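Local coordinates for similar to hydroxylamine oxidoreductase (Kuenenia stuttgartiensis, PDB 6H5L), which probably acts as an oxidoreductase, carrying covalently bound c-type hemes that pass electrons within a 60-heme reductase complex, at residues L66-F71 against I82-A87; G300-G305 against Q368-A373; D401-S406 against N424-L429. One frame throughout, in Å; residues are numbered along the deposited sequence.

Contact 1: L66-F71 against I82-A87. With HEC (heme c), chain C.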
loop_
_atom_site.group_PDB
_atom_site.type_symbol
_atom_site.label_atom_id
_atom_site.label_comp_id
_atom_site.label_asym_id
_atom_site.label_seq_id
_atom_site.Cartn_x
_atom_site.Cartn_y
_atom_site.Cartn_z
ATOM N N LEU A 66 -31.297 37.637 -19.505
ATOM C CA LEU A 66 -29.913 37.983 -19.813
ATOM C C LEU A 66 -29.591 37.554 -21.238
ATOM O O LEU A 66 -29.600 36.358 -21.549
ATOM C CB LEU A 66 -28.947 37.331 -18.820
ATOM C CG LEU A 66 -27.458 37.494 -19.124
ATOM C CD1 LEU A 66 -27.080 38.959 -19.287
ATOM C CD2 LEU A 66 -26.636 36.846 -18.031
ATOM N N ASP A 67 -29.314 38.531 -22.096
ATOM C CA ASP A 67 -29.000 38.241 -23.487
ATOM C C ASP A 67 -27.700 37.453 -23.590
ATOM O O ASP A 67 -26.669 37.854 -23.041
ATOM C CB ASP A 67 -28.896 39.544 -24.283
ATOM C CG ASP A 67 -28.990 39.323 -25.778
ATOM O OD1 ASP A 67 -29.411 38.221 -26.192
ATOM O OD2 ASP A 67 -28.642 40.249 -26.541
ATOM N N HIS A 68 -27.755 36.325 -24.290
ATOM C CA HIS A 68 -26.606 35.450 -24.482
ATOM C C HIS A 68 -25.955 35.621 -25.846
ATOM O O HIS A 68 -24.968 34.936 -26.135
ATOM C CB HIS A 68 -27.025 33.986 -24.302
ATOM C CG HIS A 68 -26.897 33.484 -22.898
ATOM N ND1 HIS A 68 -27.413 34.158 -21.812
ATOM C CD2 HIS A 68 -26.316 32.365 -22.403
ATOM C CE1 HIS A 68 -27.146 33.481 -20.708
ATOM N NE2 HIS A 68 -26.482 32.388 -21.040
ATOM N N SER A 69 -26.484 36.510 -26.690
ATOM C CA SER A 69 -26.052 36.568 -28.083
ATOM C C SER A 69 -24.584 36.962 -28.208
ATOM O O SER A 69 -23.857 36.403 -29.037
ATOM C CB SER A 69 -26.940 37.535 -28.867
ATOM O OG SER A 69 -27.062 38.779 -28.198
ATOM N N ILE A 70 -24.128 37.919 -27.394
ATOM C CA ILE A 70 -22.757 38.406 -27.530
ATOM C C ILE A 70 -21.748 37.307 -27.214
ATOM O O ILE A 70 -20.659 37.262 -27.801
ATOM C CB ILE A 70 -22.537 39.653 -26.649
ATOM C CG1 ILE A 70 -21.139 40.228 -26.889
ATOM C CG2 ILE A 70 -22.753 39.328 -25.176
ATOM C CD1 ILE A 70 -20.828 41.454 -26.075
ATOM N N PHE A 71 -22.090 36.397 -26.299
ATOM C CA PHE A 71 -21.185 35.295 -25.995
ATOM C C PHE A 71 -21.155 34.274 -27.124
ATOM O O PHE A 71 -20.124 33.626 -27.344
ATOM C CB PHE A 71 -21.592 34.635 -24.679
ATOM C CG PHE A 71 -21.875 35.613 -23.574
ATOM C CD1 PHE A 71 -20.865 36.414 -23.064
ATOM C CD2 PHE A 71 -23.149 35.732 -23.044
ATOM C CE1 PHE A 71 -21.122 37.317 -22.051
ATOM C CE2 PHE A 71 -23.414 36.631 -22.030
ATOM C CZ PHE A 71 -22.399 37.425 -21.533
ATOM N N ILE A 82 -16.913 30.391 -17.183
ATOM C CA ILE A 82 -16.540 31.335 -16.128
ATOM C C ILE A 82 -17.772 31.818 -15.370
ATOM O O ILE A 82 -17.742 31.973 -14.142
ATOM C CB ILE A 82 -15.744 32.514 -16.722
ATOM C CG1 ILE A 82 -14.435 32.017 -17.338
ATOM C CG2 ILE A 82 -15.468 33.572 -15.659
ATOM C CD1 ILE A 82 -13.739 33.048 -18.199
ATOM N N CYS A 83 -18.875 32.050 -16.082
ATOM C CA CYS A 83 -20.089 32.540 -15.437
ATOM C C CYS A 83 -20.860 31.409 -14.770
ATOM O O CYS A 83 -21.172 31.479 -13.576
ATOM C CB CYS A 83 -20.974 33.249 -16.461
ATOM S SG CYS A 83 -22.365 34.171 -15.769
ATOM N N HIS A 84 -21.178 30.358 -15.527
ATOM C CA HIS A 84 -21.974 29.265 -14.982
ATOM C C HIS A 84 -21.214 28.448 -13.946
ATOM O O HIS A 84 -21.840 27.682 -13.205
ATOM C CB HIS A 84 -22.467 28.361 -16.112
ATOM C CG HIS A 84 -23.605 28.942 -16.892
ATOM N ND1 HIS A 84 -24.920 28.793 -16.509
ATOM C CD2 HIS A 84 -23.628 29.675 -18.031
ATOM C CE1 HIS A 84 -25.703 29.409 -17.377
ATOM N NE2 HIS A 84 -24.944 29.953 -18.310
ATOM N N GLU A 85 -19.885 28.578 -13.886
ATOM C CA GLU A 85 -19.131 27.995 -12.780
ATOM C C GLU A 85 -19.631 28.519 -11.446
ATOM O O GLU A 85 -19.618 27.795 -10.444
ATOM C CB GLU A 85 -17.642 28.311 -12.936
ATOM C CG GLU A 85 -16.686 27.373 -12.237
ATOM C CD GLU A 85 -15.240 27.695 -12.567
ATOM O OE1 GLU A 85 -14.908 28.896 -12.673
ATOM O OE2 GLU A 85 -14.440 26.750 -12.737
ATOM N N GLU A 86 -20.077 29.775 -11.420
ATOM C CA GLU A 86 -20.591 30.420 -10.222
ATOM C C GLU A 86 -22.101 30.590 -10.225
ATOM O O GLU A 86 -22.700 30.664 -9.151
ATOM C CB GLU A 86 -19.937 31.796 -10.044
ATOM C CG GLU A 86 -18.421 31.751 -9.925
ATOM C CD GLU A 86 -17.961 31.154 -8.611
ATOM O OE1 GLU A 86 -16.934 30.442 -8.602
ATOM O OE2 GLU A 86 -18.631 31.399 -7.586
ATOM N N ALA A 87 -22.730 30.650 -11.401
ATOM C CA ALA A 87 -24.180 30.799 -11.461
ATOM C C ALA A 87 -24.888 29.476 -11.208
ATOM O O ALA A 87 -25.856 29.425 -10.440
ATOM C CB ALA A 87 -24.597 31.375 -12.816
HETATM FE FE HEC C . -25.965 31.088 -19.607
HETATM C CHA HEC C . -29.215 30.540 -18.706
HETATM C CHB HEC C . -26.082 28.367 -21.703
HETATM C CHC HEC C . -22.936 31.966 -20.901
HETATM C CHD HEC C . -25.468 33.165 -16.943
HETATM N NA HEC C . -27.393 29.723 -20.136
HETATM C C1A HEC C . -28.663 29.642 -19.595
HETATM C C2A HEC C . -29.306 28.456 -20.130
HETATM C C3A HEC C . -28.439 27.855 -20.954
HETATM C C4A HEC C . -27.219 28.639 -20.975
HETATM C CMA HEC C . -28.681 26.554 -21.750
HETATM C CAA HEC C . -30.738 27.980 -19.788
HETATM C CBA HEC C . -31.736 28.361 -20.877
HETATM C CGA HEC C . -33.121 28.000 -20.401
HETATM O O1A HEC C . -33.270 27.657 -19.200
HETATM O O2A HEC C . -34.076 28.056 -21.218
HETATM N NB HEC C . -24.704 30.268 -20.995
HETATM C C1B HEC C . -25.011 29.222 -21.844
HETATM C C2B HEC C . -24.021 29.196 -22.902
HETATM C C3B HEC C . -23.147 30.186 -22.674
HETATM C C4B HEC C . -23.563 30.882 -21.473
HETATM C CMB HEC C . -23.990 28.169 -24.058
HETATM C CAB HEC C . -21.912 30.561 -23.524
HETATM C CBB HEC C . -22.328 31.118 -24.903
HETATM N NC HEC C . -24.440 32.291 -18.986
HETATM C C1C HEC C . -23.339 32.613 -19.753
HETATM C C2C HEC C . -22.749 33.821 -19.214
HETATM C C3C HEC C . -23.374 34.092 -18.050
HETATM C C4C HEC C . -24.498 33.174 -17.926
HETATM C CMC HEC C . -21.404 34.401 -19.718
HETATM C CAC HEC C . -23.050 35.237 -17.056
HETATM C CBC HEC C . -23.138 36.628 -17.722
HETATM N ND HEC C . -27.165 31.738 -18.039
HETATM C C1D HEC C . -26.746 32.650 -17.073
HETATM C C2D HEC C . -27.878 32.969 -16.229
HETATM C C3D HEC C . -29.054 32.150 -16.780
HETATM C C4D HEC C . -28.514 31.416 -17.904
HETATM C CMD HEC C . -27.900 33.934 -15.026
HETATM C CAD HEC C . -30.504 32.120 -16.247
HETATM C CBD HEC C . -31.397 32.871 -17.230
HETATM C CGD HEC C . -32.834 32.863 -16.781
HETATM O O1D HEC C . -33.689 33.407 -17.528
HETATM O O2D HEC C . -33.128 32.318 -15.687
#

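Contact 2: G300-G305 against Q368-A373. With HEC (heme c), chain I.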
loop_
_atom_site.group_PDB
_atom_site.type_symbol
_atom_site.label_atom_id
_atom_site.label_comp_id
_atom_site.label_asym_id
_atom_site.label_seq_id
_atom_site.Cartn_x
_atom_site.Cartn_y
_atom_site.Cartn_z
ATOM N N GLY A 300 -40.923 -6.644 -27.601
ATOM C CA GLY A 300 -42.210 -6.675 -26.920
ATOM C C GLY A 300 -43.233 -7.534 -27.642
ATOM O O GLY A 300 -43.331 -7.528 -28.871
ATOM N N ILE A 301 -44.004 -8.287 -26.851
ATOM C CA ILE A 301 -45.042 -9.183 -27.363
ATOM C C ILE A 301 -46.410 -8.840 -26.799
ATOM O O ILE A 301 -47.373 -8.646 -27.554
ATOM C CB ILE A 301 -44.705 -10.675 -27.088
ATOM C CG1 ILE A 301 -43.364 -11.055 -27.766
ATOM C CG2 ILE A 301 -45.827 -11.582 -27.547
ATOM C CD1 ILE A 301 -42.887 -12.459 -27.421
ATOM N N TRP A 302 -46.501 -8.802 -25.481
ATOM C CA TRP A 302 -47.766 -8.481 -24.784
ATOM C C TRP A 302 -47.800 -6.984 -24.532
ATOM O O TRP A 302 -48.690 -6.560 -23.884
ATOM C CB TRP A 302 -47.875 -9.227 -23.460
ATOM C CG TRP A 302 -48.186 -10.682 -23.542
ATOM C CD1 TRP A 302 -47.304 -11.698 -23.399
ATOM C CD2 TRP A 302 -49.458 -11.293 -23.770
ATOM N NE1 TRP A 302 -47.935 -12.894 -23.506
ATOM C CE2 TRP A 302 -49.255 -12.682 -23.743
ATOM C CE3 TRP A 302 -50.747 -10.815 -23.987
ATOM C CZ2 TRP A 302 -50.288 -13.590 -23.932
ATOM C CZ3 TRP A 302 -51.765 -11.710 -24.168
ATOM C CH2 TRP A 302 -51.540 -13.076 -24.148
ATOM N N ARG A 303 -46.953 -6.253 -25.230
ATOM C CA ARG A 303 -46.591 -4.838 -25.071
ATOM C C ARG A 303 -47.068 -4.248 -23.750
ATOM O O ARG A 303 -46.413 -4.462 -22.798
ATOM C CB ARG A 303 -47.154 -4.099 -26.281
ATOM C CG ARG A 303 -46.804 -4.766 -27.594
ATOM C CD ARG A 303 -45.379 -4.661 -28.046
ATOM N NE ARG A 303 -44.903 -3.309 -28.000
ATOM C CZ ARG A 303 -44.820 -2.469 -29.003
ATOM N NH1 ARG A 303 -45.240 -2.788 -30.198
ATOM N NH2 ARG A 303 -44.290 -1.290 -28.808
ATOM N N MET A 304 -48.258 -3.699 -23.658
ATOM C CA MET A 304 -48.627 -3.041 -22.415
ATOM C C MET A 304 -49.495 -3.914 -21.525
ATOM O O MET A 304 -49.615 -3.626 -20.329
ATOM C CB MET A 304 -49.339 -1.711 -22.697
ATOM C CG MET A 304 -49.445 -0.793 -21.475
ATOM S SD MET A 304 -50.069 0.861 -21.833
ATOM C CE MET A 304 -50.123 1.580 -20.191
ATOM N N GLY A 305 -50.063 -4.989 -22.066
ATOM C CA GLY A 305 -51.037 -5.784 -21.355
ATOM C C GLY A 305 -52.465 -5.344 -21.571
ATOM O O GLY A 305 -53.376 -5.930 -20.971
ATOM N N GLN A 368 -50.030 -17.897 -20.195
ATOM C CA GLN A 368 -51.249 -18.450 -19.612
ATOM C C GLN A 368 -51.900 -17.466 -18.651
ATOM O O GLN A 368 -53.131 -17.348 -18.616
ATOM C CB GLN A 368 -50.944 -19.769 -18.905
ATOM C CG GLN A 368 -50.587 -20.900 -19.851
ATOM C CD GLN A 368 -51.661 -21.144 -20.893
ATOM O OE1 GLN A 368 -51.366 -21.329 -22.074
ATOM N NE2 GLN A 368 -52.918 -21.150 -20.459
ATOM N N PHE A 369 -51.095 -16.754 -17.860
ATOM C CA PHE A 369 -51.650 -15.735 -16.975
ATOM C C PHE A 369 -52.351 -14.643 -17.771
ATOM O O PHE A 369 -53.418 -14.162 -17.374
ATOM C CB PHE A 369 -50.550 -15.137 -16.097
ATOM C CG PHE A 369 -51.009 -13.979 -15.254
ATOM C CD1 PHE A 369 -51.565 -14.192 -14.002
ATOM C CD2 PHE A 369 -50.886 -12.676 -15.714
ATOM C CE1 PHE A 369 -51.990 -13.129 -13.226
ATOM C CE2 PHE A 369 -51.312 -11.612 -14.944
ATOM C CZ PHE A 369 -51.862 -11.838 -13.698
ATOM N N MET A 370 -51.764 -14.238 -18.898
ATOM C CA MET A 370 -52.357 -13.169 -19.696
ATOM C C MET A 370 -53.626 -13.637 -20.400
ATOM O O MET A 370 -54.576 -12.859 -20.559
ATOM C CB MET A 370 -51.337 -12.646 -20.702
ATOM C CG MET A 370 -50.194 -11.899 -20.053
ATOM S SD MET A 370 -50.815 -10.550 -19.036
ATOM C CE MET A 370 -51.214 -9.337 -20.292
ATOM N N PHE A 371 -53.661 -14.898 -20.832
ATOM C CA PHE A 371 -54.865 -15.425 -21.467
ATOM C C PHE A 371 -56.035 -15.442 -20.491
ATOM O O PHE A 371 -57.150 -15.032 -20.832
ATOM C CB PHE A 371 -54.596 -16.826 -22.020
ATOM C CG PHE A 371 -53.768 -16.835 -23.273
ATOM C CD1 PHE A 371 -53.950 -15.867 -24.246
ATOM C CD2 PHE A 371 -52.803 -17.808 -23.476
ATOM C CE1 PHE A 371 -53.189 -15.871 -25.401
ATOM C CE2 PHE A 371 -52.036 -17.815 -24.628
ATOM C CZ PHE A 371 -52.230 -16.847 -25.592
ATOM N N GLN A 372 -55.798 -15.910 -19.263
ATOM C CA GLN A 372 -56.874 -15.956 -18.280
ATOM C C GLN A 372 -57.203 -14.566 -17.746
ATOM O O GLN A 372 -58.353 -14.305 -17.375
ATOM C CB GLN A 372 -56.505 -16.908 -17.137
ATOM C CG GLN A 372 -55.319 -16.478 -16.286
ATOM C CD GLN A 372 -55.725 -15.588 -15.128
ATOM O OE1 GLN A 372 -56.724 -15.843 -14.454
ATOM N NE2 GLN A 372 -54.955 -14.531 -14.895
ATOM N N ALA A 373 -56.220 -13.664 -17.706
ATOM C CA ALA A 373 -56.490 -12.306 -17.247
ATOM C C ALA A 373 -57.312 -11.532 -18.270
ATOM O O ALA A 373 -58.271 -10.837 -17.906
ATOM C CB ALA A 373 -55.180 -11.579 -16.942
HETATM FE FE HEC I . -39.193 -6.055 -18.440
HETATM C CHA HEC I . -42.029 -6.766 -20.123
HETATM C CHB HEC I . -40.051 -2.712 -18.331
HETATM C CHC HEC I . -36.468 -5.377 -16.459
HETATM C CHD HEC I . -37.918 -9.210 -19.050
HETATM N NA HEC I . -40.795 -4.951 -19.017
HETATM C C1A HEC I . -41.766 -5.437 -19.870
HETATM C C2A HEC I . -42.451 -4.298 -20.443
HETATM C C3A HEC I . -41.908 -3.183 -19.953
HETATM C C4A HEC I . -40.854 -3.570 -19.045
HETATM C CMA HEC I . -42.324 -1.735 -20.287
HETATM C CAA HEC I . -43.606 -4.367 -21.452
HETATM C CBA HEC I . -43.027 -4.426 -22.858
HETATM C CGA HEC I . -42.949 -5.864 -23.293
HETATM O O1A HEC I . -41.814 -6.365 -23.497
HETATM O O2A HEC I . -44.018 -6.512 -23.424
HETATM N NB HEC I . -38.376 -4.345 -17.601
HETATM C C1B HEC I . -38.958 -3.093 -17.591
HETATM C C2B HEC I . -38.231 -2.263 -16.656
HETATM C C3B HEC I . -37.237 -2.991 -16.144
HETATM C C4B HEC I . -37.311 -4.320 -16.724
HETATM C CMB HEC I . -38.533 -0.779 -16.362
HETATM C CAB HEC I . -36.194 -2.513 -15.111
HETATM C CBB HEC I . -36.848 -2.175 -13.750
HETATM N NC HEC I . -37.483 -7.081 -17.908
HETATM C C1C HEC I . -36.532 -6.639 -17.008
HETATM C C2C HEC I . -35.727 -7.778 -16.606
HETATM C C3C HEC I . -36.021 -8.782 -17.439
HETATM C C4C HEC I . -37.199 -8.403 -18.196
HETATM C CMC HEC I . -34.424 -7.667 -15.786
HETATM C CAC HEC I . -35.344 -10.174 -17.468
HETATM C CBC HEC I . -35.683 -10.965 -16.187
HETATM N ND HEC I . -39.860 -7.736 -19.451
HETATM C C1D HEC I . -39.184 -8.951 -19.533
HETATM C C2D HEC I . -40.032 -9.903 -20.217
HETATM C C3D HEC I . -41.319 -9.138 -20.550
HETATM C C4D HEC I . -41.119 -7.800 -20.040
HETATM C CMD HEC I . -39.715 -11.379 -20.541
HETATM C CAD HEC I . -42.558 -9.682 -21.291
HETATM C CBD HEC I . -42.249 -9.658 -22.786
HETATM C CGD HEC I . -43.446 -10.118 -23.573
HETATM O O1D HEC I . -43.666 -11.353 -23.667
HETATM O O2D HEC I . -44.174 -9.246 -24.114
#

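Contact 3: D401-S406 against N424-L429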
loop_
_atom_site.group_PDB
_atom_site.type_symbol
_atom_site.label_atom_id
_atom_site.label_comp_id
_atom_site.label_asym_id
_atom_site.label_seq_id
_atom_site.Cartn_x
_atom_site.Cartn_y
_atom_site.Cartn_z
ATOM N N ASP A 401 -72.440 13.987 -19.981
ATOM C CA ASP A 401 -71.521 14.580 -20.938
ATOM C C ASP A 401 -71.134 13.561 -22.010
ATOM O O ASP A 401 -71.088 12.355 -21.747
ATOM C CB ASP A 401 -70.266 15.092 -20.235
ATOM C CG ASP A 401 -70.434 16.494 -19.686
ATOM O OD1 ASP A 401 -71.520 17.081 -19.875
ATOM O OD2 ASP A 401 -69.480 17.006 -19.061
ATOM N N PRO A 402 -70.854 14.019 -23.228
ATOM C CA PRO A 402 -70.434 13.088 -24.283
ATOM C C PRO A 402 -69.014 12.586 -24.080
ATOM O O PRO A 402 -68.365 12.922 -23.084
ATOM C CB PRO A 402 -70.552 13.932 -25.558
ATOM C CG PRO A 402 -70.338 15.331 -25.089
ATOM C CD PRO A 402 -70.964 15.403 -23.723
ATOM N N TYR A 403 -68.537 11.771 -25.015
ATOM C CA TYR A 403 -67.147 11.339 -24.995
ATOM C C TYR A 403 -66.235 12.565 -25.010
ATOM O O TYR A 403 -66.567 13.574 -25.643
ATOM C CB TYR A 403 -66.863 10.436 -26.199
ATOM C CG TYR A 403 -65.506 9.767 -26.196
ATOM C CD1 TYR A 403 -65.295 8.581 -25.505
ATOM C CD2 TYR A 403 -64.440 10.317 -26.893
ATOM C CE1 TYR A 403 -64.056 7.964 -25.504
ATOM C CE2 TYR A 403 -63.197 9.710 -26.897
ATOM C CZ TYR A 403 -63.011 8.532 -26.202
ATOM O OH TYR A 403 -61.777 7.922 -26.204
ATOM N N PRO A 404 -65.098 12.524 -24.311
ATOM C CA PRO A 404 -64.258 13.723 -24.196
ATOM C C PRO A 404 -63.844 14.274 -25.555
ATOM O O PRO A 404 -63.326 13.551 -26.409
ATOM C CB PRO A 404 -63.049 13.234 -23.389
ATOM C CG PRO A 404 -63.096 11.737 -23.466
ATOM C CD PRO A 404 -64.547 11.399 -23.541
ATOM N N LEU A 405 -64.105 15.570 -25.748
ATOM C CA LEU A 405 -63.719 16.298 -26.960
ATOM C C LEU A 405 -64.388 15.713 -28.203
ATOM O O LEU A 405 -63.756 15.536 -29.246
ATOM C CB LEU A 405 -62.197 16.324 -27.123
ATOM C CG LEU A 405 -61.608 17.522 -27.869
ATOM C CD1 LEU A 405 -61.536 18.734 -26.960
ATOM C CD2 LEU A 405 -60.238 17.184 -28.419
ATOM N N SER A 406 -65.688 15.424 -28.097
ATOM C CA SER A 406 -66.410 14.862 -29.233
ATOM C C SER A 406 -66.528 15.859 -30.379
ATOM O O SER A 406 -66.545 15.456 -31.548
ATOM C CB SER A 406 -67.798 14.391 -28.796
ATOM O OG SER A 406 -67.708 13.338 -27.853
ATOM N N ASN A 424 -68.764 7.867 -38.269
ATOM C CA ASN A 424 -70.165 8.167 -38.546
ATOM C C ASN A 424 -70.960 8.330 -37.258
ATOM O O ASN A 424 -71.805 9.226 -37.150
ATOM C CB ASN A 424 -70.778 7.068 -39.411
ATOM C CG ASN A 424 -72.253 7.286 -39.671
ATOM O OD1 ASN A 424 -72.680 8.392 -40.000
ATOM N ND2 ASN A 424 -73.043 6.231 -39.509
ATOM N N ALA A 425 -70.702 7.471 -36.268
ATOM C CA ALA A 425 -71.408 7.574 -34.995
ATOM C C ALA A 425 -71.065 8.873 -34.278
ATOM O O ALA A 425 -71.932 9.493 -33.651
ATOM C CB ALA A 425 -71.080 6.369 -34.115
ATOM N N PHE A 426 -69.803 9.299 -34.355
ATOM C CA PHE A 426 -69.413 10.556 -33.723
ATOM C C PHE A 426 -70.049 11.750 -34.422
ATOM O O PHE A 426 -70.495 12.694 -33.762
ATOM C CB PHE A 426 -67.891 10.691 -33.713
ATOM C CG PHE A 426 -67.248 10.201 -32.447
ATOM C CD1 PHE A 426 -67.192 11.014 -31.326
ATOM C CD2 PHE A 426 -66.698 8.932 -32.377
ATOM C CE1 PHE A 426 -66.603 10.569 -30.158
ATOM C CE2 PHE A 426 -66.106 8.482 -31.211
ATOM C CZ PHE A 426 -66.060 9.303 -30.100
ATOM N N LYS A 427 -70.093 11.733 -35.754
ATOM C CA LYS A 427 -70.687 12.852 -36.479
ATOM C C LYS A 427 -72.200 12.890 -36.297
ATOM O O LYS A 427 -72.792 13.972 -36.204
ATOM C CB LYS A 427 -70.322 12.768 -37.960
ATOM C CG LYS A 427 -70.688 14.004 -38.765
ATOM C CD LYS A 427 -70.188 13.894 -40.197
ATOM C CE LYS A 427 -70.454 15.169 -40.979
ATOM N NZ LYS A 427 -69.928 15.075 -42.369
ATOM N N THR A 428 -72.841 11.721 -36.235
ATOM C CA THR A 428 -74.295 11.663 -36.125
ATOM C C THR A 428 -74.764 11.917 -34.696
ATOM O O THR A 428 -75.637 12.759 -34.461
ATOM C CB THR A 428 -74.806 10.307 -36.618
ATOM O OG1 THR A 428 -74.410 10.111 -37.981
ATOM C CG2 THR A 428 -76.324 10.238 -36.522
ATOM N N LEU A 429 -74.197 11.197 -33.729
ATOM C CA LEU A 429 -74.643 11.276 -32.345
ATOM C C LEU A 429 -73.879 12.306 -31.521
ATOM O O LEU A 429 -74.237 12.531 -30.360
ATOM C CB LEU A 429 -74.528 9.901 -31.668
ATOM C CG LEU A 429 -75.534 8.810 -32.051
ATOM C CD1 LEU A 429 -75.230 8.203 -33.415
ATOM C CD2 LEU A 429 -75.575 7.729 -30.980
#

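Contact 1: L66-F71 against I82-A87
His-68 and His-84 face each other through the iron of a heme c, their NE2 atoms 4.0 Å apart and each 2.0 Å from the metal, so the contact is bis-histidine ligation rather than direct packing. Along the first segment, Leu-66 comes first. Its CG lies anti to the backbone N (chi1 174°), which brings CD2 to within 3.5 Å of heme CBC at the porphyrin rim, and Pro-21 of a neighbouring cytochrome subunit packs on the same residue. Asp-67 receives the Ser-69 hydroxyl on OD2 and, more weakly, Ser-69 N on OD1, a capping bond at the start of helix 69-73. His-68 follows, and its ND1 donates a hydrogen bond to Leu-66 O at 3.1 Å; the donor stands 45° above the carbonyl plane, while the oxygen lies close to the plane of the imidazole. This second-shell bond would limit the rotation of the ring about the iron axis and probably makes it a more electron-rich ligand. Phe-71, in the helix, lays one ring face on heme CMC, which sits over the ring centre, while Ile-70 CG2 covers the opposite face. Across the heme, Cys-83 SG is covalently joined to CAC at 1.8 Å. Cys-83 and His-84 belong to a CxxCH motif, the signature of c-type cytochromes, in which the second of the two thioether cysteines is followed directly by the histidine ligand. The other nitrogen of His-84, ND1, is hydrogen-bonded to Thr-88, so both ligands are steadied from behind. A second heme c touches His-84. The heme is thus held between the loop residue just before helix 69-73 and the last turn of helix 77-87, whose Glu-85 forms a salt bridge with Arg-96 of helix 89-97.

Contact 2: G300-G305 against Q368-A373
A heme-propionate-binding loop meets the long helix 356-389 here, with Trp-302 on the loop side and Met-370 and Phe-371 on the helix. Met-370 CB sits over one face of the indole, 3.4 Å from the centroid of the six-membered ring of Trp-302 and 8° off its normal, a CH-pi contact. Bends at chi2 and chi3 carry the thioether on past the ring: SD makes an oblique Met-aromatic contact, and Met-370 CE ends 3.7 Å from Gly-305 CA. Phe-371 takes the rim of the indole instead, in an offset edge-to-face pair in which the edge of Trp-302 is turned to the face of Phe-371, the planes at 71°; Trp-302 CH2 comes to 3.5 Å from Phe-371 CE1. The loop's backbone serves the multiheme core, as Ile-301 N and Trp-302 N both donate to one propionate oxygen, O2D, the latter almost straight at 2.7 Å. The same tryptophan therefore binds the heme with its amide and the helix with its ring, and its NE1 is hydrogen-bonded to Asp-367, one residue before Gln-368 on the same helix. With a leucine in its place, Met-370 and Phe-371 would probably lose the flat surface they pack on, and Asp-367 its indole N-H partner. Tyr-472 of helix 455-476 packs against both Trp-302 and Met-370, and Tyr-194 of another copy of this protein covers Phe-369.

Contact 3: D401-S406 against N424-L429
Aromatic packing carries this contact: Phe-426, from helix 420-429, presents its edge to Tyr-403 in an offset edge-to-face pair, the ring centroids 5.6 Å apart and the planes at 80°. The contact falls at the near end of the tyrosine. Phe-426 CZ lies 3.7 Å from Tyr-403 CD2, and CE1 reaches the tyrosine CB at 4.0 Å, well short of the hydroxyl. Tyr-403 is directed there by a CG anti to the backbone N (chi1 -172°). Over one face of its ring Pro-404 CD stands 3.3 Å above the plane, so the residue that follows supplies part of the tyrosine's own packing. Phe-433 and Tyr-443 add further edge-to-face partners, to Phe-426 and Tyr-403 respectively.

Among the polar groups, Ser-406 OG lies near the plane of the Phe-426 ring at its edge, 3.8 Å from CE1. This oxygen is turned back to its own segment, facing Tyr-403 O at a modelled distance too short to be taken literally. At the far end of the tyrosine, OH is hydrogen-bonded to Leu-440 O. Within the helix, Thr-428 OG1 donates to Asn-424 O at 2.9 Å, tilted from the carbonyl plane, and Thr-428 N reaches the same oxygen from the other face, a doubled tie of the threonine to the previous turn.

The backbone frame is a type II beta turn from Tyr-403 to Ser-406, with Pro-404 in the second position, where proline is favoured, and Leu-405 third, at positive phi. Leu-405 is also the N-cap of helix 406-412, whose Ile-409 touches both aromatic rings. The edge-to-face pair thus joins a proline-containing type II turn, which leads through its N-cap into helix 406-412, to helix 420-429, two helices further on.

In the fold
The three contacts follow one another along the chain without overlap. Contacts 1 and 2 both build heme sites, one by supplying the two iron ligands and a thioether, the other by holding a propionate, yet their centres are 52 Å apart, on opposite sides of the chain's centre. Such a spread is consistent with a chain of hemes relaying electrons across the subunit. Contact 3 is more remote from the cofactors: the side chain of Tyr-403 is about 10 Å from a bound heme. The nearest atoms of contact 3 lie about 14 Å from those of contact 2 and about 36 Å from those of contact 1. Contact 1 borders neighbouring cytochrome subunits, whereas no other chain of the assembly touches the segments of contact 3.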